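Local coordinates for conserved lipoprotein, putative (PDB 4L1N) that is of unknown function but is a putative clostridial lipoprotein of the DUF4652 family, which is grouped with the beta-propellers, at residues A[125-135]-A[146-154]. Numbering follows the deposited sequence.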
loop_
_atom_site.group_PDB
_atom_site.type_symbol
_atom_site.label_atom_id
_atom_site.label_comp_id
_atom_site.label_asym_id
_atom_site.label_seq_id
_atom_site.Cartn_x
_atom_site.Cartn_y
_atom_site.Cartn_z
ATOM N N TRP A 125 7.297 -3.415 -3.734
ATOM C CA TRP A 125 7.127 -4.683 -4.429
ATOM C C TRP A 125 7.409 -5.893 -3.547
ATOM O O TRP A 125 8.351 -5.878 -2.759
ATOM C CB TRP A 125 7.988 -4.708 -5.690
ATOM C CG TRP A 125 7.502 -3.735 -6.722
ATOM C CD1 TRP A 125 7.931 -2.453 -6.913
ATOM C CD2 TRP A 125 6.474 -3.964 -7.702
ATOM N NE1 TRP A 125 7.274 -1.887 -7.987
ATOM C CE2 TRP A 125 6.369 -2.792 -8.484
ATOM C CE3 TRP A 125 5.649 -5.062 -8.016
ATOM C CZ2 TRP A 125 5.446 -2.671 -9.534
ATOM C CZ3 TRP A 125 4.749 -4.946 -9.070
ATOM C CH2 TRP A 125 4.633 -3.755 -9.795
ATOM N N PHE A 126 6.566 -6.935 -3.678
ATOM C CA PHE A 126 6.684 -8.211 -2.965
ATOM C C PHE A 126 7.415 -9.206 -3.865
ATOM O O PHE A 126 8.295 -9.933 -3.404
ATOM C CB PHE A 126 5.300 -8.742 -2.539
ATOM C CG PHE A 126 5.333 -10.062 -1.812
ATOM C CD1 PHE A 126 5.250 -11.260 -2.510
ATOM C CD2 PHE A 126 5.454 -10.109 -0.430
ATOM C CE1 PHE A 126 5.314 -12.481 -1.841
ATOM C CE2 PHE A 126 5.516 -11.332 0.242
ATOM C CZ PHE A 126 5.437 -12.509 -0.468
ATOM N N ASP A 127 7.013 -9.259 -5.135
ATOM C CA ASP A 127 7.596 -10.065 -6.200
ATOM C C ASP A 127 7.257 -9.358 -7.545
ATOM O O ASP A 127 6.920 -8.177 -7.530
ATOM C CB ASP A 127 7.174 -11.560 -6.127
ATOM C CG ASP A 127 5.696 -11.917 -6.214
ATOM O OD1 ASP A 127 4.928 -11.152 -6.849
ATOM O OD2 ASP A 127 5.320 -13.013 -5.724
ATOM N N ASP A 128 7.372 -10.037 -8.687
ATOM C CA ASP A 128 7.143 -9.374 -9.978
ATOM C C ASP A 128 5.662 -9.232 -10.338
ATOM O O ASP A 128 5.354 -8.588 -11.347
ATOM C CB ASP A 128 7.900 -10.095 -11.112
ATOM C CG ASP A 128 9.403 -10.158 -10.886
ATOM O OD1 ASP A 128 10.035 -9.080 -10.754
ATOM O OD2 ASP A 128 9.947 -11.283 -10.832
ATOM N N ASN A 129 4.750 -9.775 -9.510
ATOM C CA ASN A 129 3.314 -9.713 -9.791
ATOM C C ASN A 129 2.498 -9.170 -8.639
ATOM O O ASN A 129 1.303 -8.942 -8.815
ATOM C CB ASN A 129 2.785 -11.094 -10.165
ATOM C CG ASN A 129 3.470 -11.689 -11.359
ATOM O OD1 ASN A 129 3.399 -11.167 -12.485
ATOM N ND2 ASN A 129 4.185 -12.774 -11.120
ATOM N N ASN A 130 3.114 -8.968 -7.468
ATOM C CA ASN A 130 2.392 -8.472 -6.296
ATOM C C ASN A 130 3.103 -7.320 -5.619
ATOM O O ASN A 130 4.329 -7.216 -5.675
ATOM C CB ASN A 130 2.187 -9.594 -5.267
ATOM C CG ASN A 130 1.551 -10.841 -5.812
ATOM O OD1 ASN A 130 0.336 -10.996 -5.830
ATOM N ND2 ASN A 130 2.367 -11.770 -6.252
ATOM N N LEU A 131 2.318 -6.497 -4.914
ATOM C CA LEU A 131 2.784 -5.381 -4.099
ATOM C C LEU A 131 2.571 -5.659 -2.615
ATOM O O LEU A 131 1.731 -6.485 -2.238
ATOM C CB LEU A 131 2.018 -4.085 -4.440
ATOM C CG LEU A 131 2.272 -3.373 -5.755
ATOM C CD1 LEU A 131 1.141 -2.449 -6.059
ATOM C CD2 LEU A 131 3.567 -2.584 -5.719
HETATM N N MSE A 132 3.321 -4.931 -1.780
HETATM C CA MSE A 132 3.140 -4.821 -0.353
HETATM C C MSE A 132 2.395 -3.541 -0.179
HETATM O O MSE A 132 2.890 -2.497 -0.612
HETATM C CB MSE A 132 4.467 -4.800 0.394
HETATM C CG MSE A 132 5.080 -6.183 0.552
HETATM SE SE MSE A 132 6.710 -6.114 1.542
HETATM C CE MSE A 132 7.615 -4.606 0.650
ATOM N N VAL A 133 1.165 -3.607 0.334
ATOM C CA VAL A 133 0.358 -2.395 0.478
ATOM C C VAL A 133 -0.042 -2.195 1.950
ATOM O O VAL A 133 -0.564 -3.114 2.595
ATOM C CB VAL A 133 -0.897 -2.401 -0.458
ATOM C CG1 VAL A 133 -1.666 -1.082 -0.375
ATOM C CG2 VAL A 133 -0.524 -2.703 -1.900
ATOM N N VAL A 134 0.162 -0.966 2.452
ATOM C CA VAL A 134 -0.294 -0.561 3.775
ATOM C C VAL A 134 -1.615 0.184 3.570
ATOM O O VAL A 134 -1.668 1.130 2.783
ATOM C CB VAL A 134 0.731 0.273 4.581
ATOM C CG1 VAL A 134 0.114 0.775 5.884
ATOM C CG2 VAL A 134 1.998 -0.527 4.858
ATOM N N ILE A 135 -2.680 -0.275 4.241
ATOM C CA ILE A 135 -3.983 0.354 4.171
ATOM C C ILE A 135 -4.259 0.989 5.516
ATOM O O ILE A 135 -4.342 0.294 6.536
ATOM C CB ILE A 135 -5.095 -0.611 3.678
ATOM C CG1 ILE A 135 -4.941 -0.806 2.151
ATOM C CG2 ILE A 135 -6.500 -0.061 3.996
ATOM C CD1 ILE A 135 -5.377 -2.066 1.632
ATOM N N GLY A 146 -1.328 1.144 9.170
ATOM C CA GLY A 146 -2.430 0.225 9.410
ATOM C C GLY A 146 -2.050 -1.218 9.225
ATOM O O GLY A 146 -1.182 -1.737 9.935
ATOM N N ILE A 147 -2.720 -1.887 8.276
ATOM C CA ILE A 147 -2.492 -3.311 8.010
ATOM C C ILE A 147 -1.697 -3.449 6.726
ATOM O O ILE A 147 -1.965 -2.722 5.762
ATOM C CB ILE A 147 -3.842 -4.089 7.970
ATOM C CG1 ILE A 147 -4.655 -3.858 9.270
ATOM C CG2 ILE A 147 -3.619 -5.574 7.742
ATOM C CD1 ILE A 147 -6.149 -4.031 9.167
ATOM N N LEU A 148 -0.723 -4.386 6.719
ATOM C CA LEU A 148 0.107 -4.733 5.560
ATOM C C LEU A 148 -0.539 -5.918 4.849
ATOM O O LEU A 148 -0.926 -6.915 5.489
ATOM C CB LEU A 148 1.551 -5.052 6.012
ATOM C CG LEU A 148 2.645 -5.317 4.976
ATOM C CD1 LEU A 148 3.069 -4.056 4.293
ATOM C CD2 LEU A 148 3.899 -5.830 5.660
ATOM N N TYR A 149 -0.715 -5.768 3.518
ATOM C CA TYR A 149 -1.294 -6.749 2.607
ATOM C C TYR A 149 -0.364 -7.055 1.458
ATOM O O TYR A 149 0.461 -6.207 1.088
ATOM C CB TYR A 149 -2.605 -6.207 2.013
ATOM C CG TYR A 149 -3.727 -5.946 2.990
ATOM C CD1 TYR A 149 -4.640 -6.946 3.320
ATOM C CD2 TYR A 149 -3.898 -4.691 3.562
ATOM C CE1 TYR A 149 -5.669 -6.712 4.233
ATOM C CE2 TYR A 149 -4.933 -4.439 4.461
ATOM C CZ TYR A 149 -5.819 -5.450 4.792
ATOM O OH TYR A 149 -6.872 -5.159 5.629
ATOM N N LYS A 150 -0.572 -8.252 0.822
ATOM C CA LYS A 150 0.054 -8.714 -0.430
ATOM C C LYS A 150 -1.001 -8.538 -1.480
ATOM O O LYS A 150 -2.030 -9.212 -1.400
ATOM C CB LYS A 150 0.536 -10.167 -0.334
ATOM C CG LYS A 150 1.255 -10.669 -1.592
ATOM C CD LYS A 150 1.773 -12.096 -1.421
ATOM C CE LYS A 150 0.934 -13.138 -2.098
ATOM N NZ LYS A 150 1.749 -13.970 -3.025
ATOM N N VAL A 151 -0.823 -7.588 -2.411
ATOM C CA VAL A 151 -1.863 -7.298 -3.413
ATOM C C VAL A 151 -1.402 -7.611 -4.848
ATOM O O VAL A 151 -0.406 -7.066 -5.310
ATOM C CB VAL A 151 -2.320 -5.821 -3.281
ATOM C CG1 VAL A 151 -3.397 -5.472 -4.309
ATOM C CG2 VAL A 151 -2.795 -5.516 -1.853
ATOM N N ASN A 152 -2.158 -8.469 -5.550
ATOM C CA ASN A 152 -1.922 -8.850 -6.944
ATOM C C ASN A 152 -2.230 -7.658 -7.851
ATOM O O ASN A 152 -3.361 -7.165 -7.860
ATOM C CB ASN A 152 -2.771 -10.055 -7.304
ATOM C CG ASN A 152 -2.388 -10.748 -8.593
ATOM O OD1 ASN A 152 -2.290 -10.150 -9.676
ATOM N ND2 ASN A 152 -2.230 -12.053 -8.510
ATOM N N ILE A 153 -1.210 -7.180 -8.587
ATOM C CA ILE A 153 -1.296 -5.981 -9.434
ATOM C C ILE A 153 -2.301 -6.138 -10.571
ATOM O O ILE A 153 -2.735 -5.128 -11.132
ATOM C CB ILE A 153 0.085 -5.510 -9.979
ATOM C CG1 ILE A 153 0.708 -6.485 -10.991
ATOM C CG2 ILE A 153 1.031 -5.141 -8.849
ATOM C CD1 ILE A 153 1.536 -5.839 -12.019
ATOM N N GLU A 154 -2.693 -7.377 -10.887
ATOM C CA GLU A 154 -3.622 -7.650 -11.976
ATOM C C GLU A 154 -5.049 -7.912 -11.479
ATOM O O GLU A 154 -5.976 -7.301 -12.000
ATOM C CB GLU A 154 -3.105 -8.842 -12.813
ATOM C CG GLU A 154 -3.874 -9.136 -14.090
ATOM C CD GLU A 154 -4.127 -7.950 -15.000
ATOM O OE1 GLU A 154 -3.148 -7.317 -15.456
ATOM O OE2 GLU A 154 -5.317 -7.655 -15.253
#
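Strands 130-135 and 147-152 pair antiparallel, Leu131 with Val151, Val133 with Tyr149 and Ile135 with Ile147 each exchanging two backbone hydrogen bonds, and Ile153 N extends the ladder to Asn129 O at 3.1 Å. On the face that carries Asn130, Met132 and Val134, the Lys150 side chain runs diagonally past Asn130 CB toward Phe126. Its chain leaves the backbone extended (chi1 -177°, chi2 177°), which lays CD over one face of the Phe126 ring, 3.7 Å from the centroid and 16° off the ring normal, a CH-pi contact. The chain then bends at chi3 and chi4, bringing NZ to 4.6 Å from Asp127 OD2; that is too long for a salt bridge, though the opposite charges probably attract. Lys176 meets the Phe126 ring as well, by a cation-pi interaction. Asp127 OD1 is gripped from two sides: Asn129 N binds it on the anti side, closing an Asx turn, and Asn130 ND2 on the syn side at 2.7 Å. The second bond ties down the buried Asn130 amide, whose OD1 lies over the backbone of Asn152. Farther along, Leu148 CD1 packs on Val134 CG2.

The face bearing Leu131, Val133, Ile135, Tyr149 and Val151 is largely apolar. Ile153 directs CG2 at the junction of Trp125 CZ3 and Leu131 CG, while Leu131 CD2 sits over the centre of the indole, 3.7 Å above its plane. Trp125 NE1 bonds to Lys70 O. Val133 and Val151 meet through their CG2 methyls at 3.6 Å, and Ile135 CD1 touches Tyr149 CD2, the two side chains crossing at about a right angle. Residues of strands 49-56 and 77-82 pack against this face. The two strands form the central hairpin of an antiparallel meander, 118-125, 130-137, 147-152 and 157-160, an up-and-down order like that of a propeller blade and consistent with the family's beta-propeller clan.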